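Local structure of monovalent Na+/H+ antiporter subunit F (7D3U) at residues M1-D5 / L48-R52; I43-A47 / L61-T66. The protein is a small membrane subunit of the Mrp complex, a multi-subunit bacterial assembly that probably exchanges sodium ions for protons across the cell membrane. One frame throughout, in Å; residues are numbered along the deposited sequence.

Contact 1 of 2, residues M1-D5 / L48-R52; sequences MIVVD and LVGVR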
loop_
_atom_site.group_PDB
_atom_site.type_symbol
_atom_site.label_atom_id
_atom_site.label_comp_id
_atom_site.label_asym_id
_atom_site.label_seq_id
_atom_site.Cartn_x
_atom_site.Cartn_y
_atom_site.Cartn_z
ATOM N N MET D 1 -51.764 15.208 -16.758
ATOM C CA MET D 1 -51.568 13.906 -16.134
ATOM C C MET D 1 -51.682 14.006 -14.618
ATOM O O MET D 1 -50.896 13.407 -13.888
ATOM C CB MET D 1 -50.210 13.324 -16.527
ATOM C CG MET D 1 -49.047 14.289 -16.368
ATOM S SD MET D 1 -47.489 13.598 -16.953
ATOM C CE MET D 1 -47.826 13.429 -18.704
ATOM N N ILE D 2 -52.675 14.768 -14.152
ATOM C CA ILE D 2 -52.883 14.933 -12.716
ATOM C C ILE D 2 -53.219 13.600 -12.062
ATOM O O ILE D 2 -52.845 13.351 -10.907
ATOM C CB ILE D 2 -53.979 15.988 -12.464
ATOM C CG1 ILE D 2 -54.115 16.290 -10.970
ATOM C CG2 ILE D 2 -55.305 15.533 -13.055
ATOM C CD1 ILE D 2 -54.937 17.520 -10.666
ATOM N N VAL D 3 -53.907 12.716 -12.788
ATOM C CA VAL D 3 -54.243 11.405 -12.242
ATOM C C VAL D 3 -52.976 10.614 -11.944
ATOM O O VAL D 3 -52.895 9.895 -10.939
ATOM C CB VAL D 3 -55.177 10.650 -13.205
ATOM C CG1 VAL D 3 -54.611 10.657 -14.616
ATOM C CG2 VAL D 3 -55.399 9.230 -12.729
ATOM N N VAL D 4 -51.956 10.760 -12.789
ATOM C CA VAL D 4 -50.712 10.037 -12.561
ATOM C C VAL D 4 -49.991 10.581 -11.336
ATOM O O VAL D 4 -49.421 9.814 -10.553
ATOM C CB VAL D 4 -49.829 10.081 -13.818
ATOM C CG1 VAL D 4 -48.481 9.439 -13.555
ATOM C CG2 VAL D 4 -50.526 9.366 -14.945
ATOM N N ASP D 5 -50.011 11.902 -11.136
ATOM C CA ASP D 5 -49.400 12.458 -9.931
ATOM C C ASP D 5 -50.138 12.005 -8.676
ATOM O O ASP D 5 -49.511 11.706 -7.651
ATOM C CB ASP D 5 -49.359 13.985 -10.005
ATOM C CG ASP D 5 -48.647 14.608 -8.823
ATOM O OD1 ASP D 5 -48.167 13.857 -7.952
ATOM O OD2 ASP D 5 -48.553 15.854 -8.770
ATOM N N LEU D 48 -45.410 4.458 -13.261
ATOM C CA LEU D 48 -46.054 5.767 -13.210
ATOM C C LEU D 48 -45.073 6.889 -13.532
ATOM O O LEU D 48 -45.440 7.872 -14.189
ATOM C CB LEU D 48 -46.690 5.974 -11.841
ATOM C CG LEU D 48 -47.852 5.033 -11.529
ATOM C CD1 LEU D 48 -48.414 5.311 -10.150
ATOM C CD2 LEU D 48 -48.930 5.169 -12.585
ATOM N N VAL D 49 -43.823 6.766 -13.084
ATOM C CA VAL D 49 -42.817 7.769 -13.403
ATOM C C VAL D 49 -42.512 7.757 -14.893
ATOM O O VAL D 49 -42.467 8.812 -15.536
ATOM C CB VAL D 49 -41.552 7.541 -12.558
ATOM C CG1 VAL D 49 -40.328 8.071 -13.276
ATOM C CG2 VAL D 49 -41.705 8.199 -11.200
ATOM N N GLY D 50 -42.320 6.569 -15.472
ATOM C CA GLY D 50 -42.163 6.473 -16.909
ATOM C C GLY D 50 -43.325 7.060 -17.675
ATOM O O GLY D 50 -43.149 7.497 -18.816
ATOM N N VAL D 51 -44.514 7.073 -17.075
ATOM C CA VAL D 51 -45.623 7.812 -17.671
ATOM C C VAL D 51 -45.382 9.313 -17.555
ATOM O O VAL D 51 -45.538 10.057 -18.531
ATOM C CB VAL D 51 -46.957 7.410 -17.023
ATOM C CG1 VAL D 51 -48.045 8.366 -17.456
ATOM C CG2 VAL D 51 -47.317 6.001 -17.406
ATOM N N ARG D 52 -45.003 9.781 -16.365
ATOM C CA ARG D 52 -44.789 11.210 -16.148
ATOM C C ARG D 52 -43.691 11.753 -17.054
ATOM O O ARG D 52 -43.952 12.611 -17.902
ATOM C CB ARG D 52 -44.452 11.497 -14.686
ATOM C CG ARG D 52 -44.336 12.977 -14.371
ATOM C CD ARG D 52 -44.098 13.221 -12.895
ATOM N NE ARG D 52 -43.965 14.642 -12.599
ATOM C CZ ARG D 52 -44.990 15.468 -12.414
ATOM N NH1 ARG D 52 -44.769 16.747 -12.147
ATOM N NH2 ARG D 52 -46.232 15.017 -12.498
#

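Contact 2 of 2, residues I43-A47 / L61-T66; sequences IALLA and LVLVAT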
loop_
_atom_site.group_PDB
_atom_site.type_symbol
_atom_site.label_atom_id
_atom_site.label_comp_id
_atom_site.label_asym_id
_atom_site.label_seq_id
_atom_site.Cartn_x
_atom_site.Cartn_y
_atom_site.Cartn_z
ATOM N N ILE D 43 -42.087 -1.133 -8.431
ATOM C CA ILE D 43 -42.408 -1.392 -9.834
ATOM C C ILE D 43 -43.539 -0.478 -10.296
ATOM O O ILE D 43 -43.501 0.083 -11.403
ATOM C CB ILE D 43 -42.759 -2.875 -10.043
ATOM C CG1 ILE D 43 -41.624 -3.764 -9.546
ATOM C CG2 ILE D 43 -43.033 -3.152 -11.505
ATOM C CD1 ILE D 43 -41.911 -5.236 -9.686
ATOM N N ALA D 44 -44.562 -0.311 -9.452
ATOM C CA ALA D 44 -45.646 0.609 -9.786
ATOM C C ALA D 44 -45.127 2.028 -9.973
ATOM O O ALA D 44 -45.556 2.741 -10.889
ATOM C CB ALA D 44 -46.718 0.575 -8.699
ATOM N N LEU D 45 -44.205 2.455 -9.111
ATOM C CA LEU D 45 -43.643 3.793 -9.231
ATOM C C LEU D 45 -42.803 3.926 -10.492
ATOM O O LEU D 45 -42.800 4.982 -11.127
ATOM C CB LEU D 45 -42.813 4.132 -7.997
ATOM C CG LEU D 45 -43.560 4.895 -6.909
ATOM C CD1 LEU D 45 -42.575 5.584 -5.999
ATOM C CD2 LEU D 45 -44.510 5.901 -7.524
ATOM N N LEU D 46 -42.076 2.871 -10.864
ATOM C CA LEU D 46 -41.355 2.877 -12.132
ATOM C C LEU D 46 -42.309 3.127 -13.289
ATOM O O LEU D 46 -42.061 3.988 -14.142
ATOM C CB LEU D 46 -40.616 1.555 -12.327
ATOM C CG LEU D 46 -39.243 1.408 -11.676
ATOM C CD1 LEU D 46 -38.618 0.077 -12.052
ATOM C CD2 LEU D 46 -38.344 2.552 -12.090
ATOM N N ALA D 47 -43.418 2.389 -13.324
ATOM C CA ALA D 47 -44.389 2.561 -14.402
ATOM C C ALA D 47 -44.957 3.976 -14.418
ATOM O O ALA D 47 -44.988 4.641 -15.463
ATOM C CB ALA D 47 -45.511 1.536 -14.263
ATOM N N LEU D 61 -37.764 -2.455 -18.058
ATOM C CA LEU D 61 -37.575 -2.454 -16.612
ATOM C C LEU D 61 -38.709 -3.191 -15.914
ATOM O O LEU D 61 -38.477 -4.012 -15.020
ATOM C CB LEU D 61 -37.481 -1.016 -16.105
ATOM C CG LEU D 61 -36.447 -0.130 -16.791
ATOM C CD1 LEU D 61 -36.633 1.310 -16.368
ATOM C CD2 LEU D 61 -35.051 -0.605 -16.460
ATOM N N VAL D 62 -39.950 -2.925 -16.330
ATOM C CA VAL D 62 -41.084 -3.592 -15.704
ATOM C C VAL D 62 -41.035 -5.087 -15.977
ATOM O O VAL D 62 -41.402 -5.895 -15.114
ATOM C CB VAL D 62 -42.402 -2.961 -16.184
ATOM C CG1 VAL D 62 -43.581 -3.852 -15.843
ATOM C CG2 VAL D 62 -42.578 -1.585 -15.570
ATOM N N LEU D 63 -40.557 -5.488 -17.155
ATOM C CA LEU D 63 -40.394 -6.910 -17.421
ATOM C C LEU D 63 -39.253 -7.505 -16.609
ATOM O O LEU D 63 -39.249 -8.715 -16.359
ATOM C CB LEU D 63 -40.162 -7.143 -18.914
ATOM C CG LEU D 63 -40.083 -8.593 -19.383
ATOM C CD1 LEU D 63 -41.276 -9.373 -18.868
ATOM C CD2 LEU D 63 -40.015 -8.654 -20.896
ATOM N N VAL D 64 -38.301 -6.683 -16.181
ATOM C CA VAL D 64 -37.148 -7.173 -15.434
ATOM C C VAL D 64 -37.365 -7.052 -13.932
ATOM O O VAL D 64 -37.005 -7.957 -13.176
ATOM C CB VAL D 64 -35.884 -6.421 -15.887
ATOM C CG1 VAL D 64 -34.761 -6.621 -14.889
ATOM C CG2 VAL D 64 -35.470 -6.887 -17.266
ATOM N N ALA D 65 -37.958 -5.943 -13.481
ATOM C CA ALA D 65 -38.171 -5.747 -12.051
ATOM C C ALA D 65 -39.028 -6.853 -11.451
ATOM O O ALA D 65 -38.840 -7.218 -10.285
ATOM C CB ALA D 65 -38.810 -4.384 -11.795
ATOM N N THR D 66 -39.964 -7.402 -12.226
ATOM C CA THR D 66 -40.760 -8.521 -11.735
ATOM C C THR D 66 -39.904 -9.766 -11.560
ATOM O O THR D 66 -40.096 -10.530 -10.608
ATOM C CB THR D 66 -41.920 -8.795 -12.685
ATOM O OG1 THR D 66 -41.406 -9.126 -13.979
ATOM C CG2 THR D 66 -42.787 -7.568 -12.801
#

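Contact 1 of 2, residues M1-D5 / L48-R52
Val4 meets the end of helix 30-52 with both of its methyls. CG2 lies 3.7 Å from CG1 of Val51, the two valine side chains crossing at a slant, while CG1 rests 3.5 Å from the carbonyl O of Leu48 and also faces CB of Leu48 at 4.3 Å. Holding CG1 anti to the backbone N (chi1 175°) puts that methyl over Leu48 and lets CG2 reach Val51. Met1 makes the second touch: its thioether SD comes within 3.7 Å of CA of Arg52 and lies alongside CG of the same residue, and a bend at chi3 (65°) brings its terminal CE near the carbonyl oxygens of Val51 and Arg52.

The two segments belong to the predicted first and second transmembrane helices, 2-23 and 30-52; the start of one lies beside the end of the next, at one end of this MrpF-family subunit. No hydrogen bond crosses between them. Asp5 and Arg52 bring opposite charges near each other, with OD2 of Asp5 4.5 Å from NH2 of Arg52, but the oxygen sits well out of the guanidinium plane and the attraction is at most a loose electrostatic one. The extended arginine chain instead carries NE into a salt bridge with Glu601 of subunit A, and a bound dodecyl-maltoside lies close to its side chain. Subunit G adds Leu60 on Val4 and His61 on Val51.

Contact 2 of 2, residues I43-A47 / L61-T66
Leu61 opens the contact with its CB, which lies 4.3 Å from CD1 of Leu46, so the leucine of helix 30-52 is met at the root of the Leu61 side chain rather than at its branched end. Next along, Val62 offers a single methyl, CG2, to two residues one turn apart on the facing helix: CG2 of Ile43 is 4.4 Å away and CB of Ala47 4.5 Å. These are loose methyl contacts.

The two helical segments run almost exactly antiparallel, at 176°, with their axes 10.0 Å apart. This is side-by-side packing of consecutive predicted transmembrane helices, joined through residues 53-58, a helical hairpin within the MrpF family region. The side chains that pair across it are aliphatic or end in methyls, and no hydrogen bond passes from one segment to the other.

Ala65 comes one turn after Leu61 and makes the closest side-chain approach of the contact. Its CB sits 3.7 Å from CG1 of Ile43, and CD1 of Leu46 touches the same methyl more distantly. Ile43 places CG1 anti to its carbonyl carbon (chi1 -56°) and continues extended, which carries CD1 past the alanine methyl to the backbone of Ala65, 3.7 Å from its O. Thr66 then receives the end of that isoleucine: its CG2 is 4.0 Å from CD1 of Ile43. The threonine turns its methyl to the neighbouring helix and keeps OG1 within its own segment, near the carbonyl oxygens of Val62 and Leu63, where any bonding is weak. Subunit A adds Leu638 against Leu46 and Phe641 against Leu61, while Ile54 of subunit G packs on both Ala47 and Val62.

In the fold
Helix 30-52 serves both contacts, through adjoining segments: 43-47 packs against helix 59-65 in contact 2, and 48-52 against the start of helix 2-23 in contact 1. It ties helix 2-23 to helix 59-65, the first part of the predicted third span, which resumes as helix 71-80. The centres of contacts 1 and 2 are about 14 Å apart. Contact 2 is nearer the chain centre, entirely buried and made mainly by aliphatic groups. Contact 1 lies about 17 Å from that centre and is only partly buried; valine packing there gives way to a thioether, an acid and an arginine. Subunits A and G approach both, but the salt bridge to subunit A belongs to contact 1.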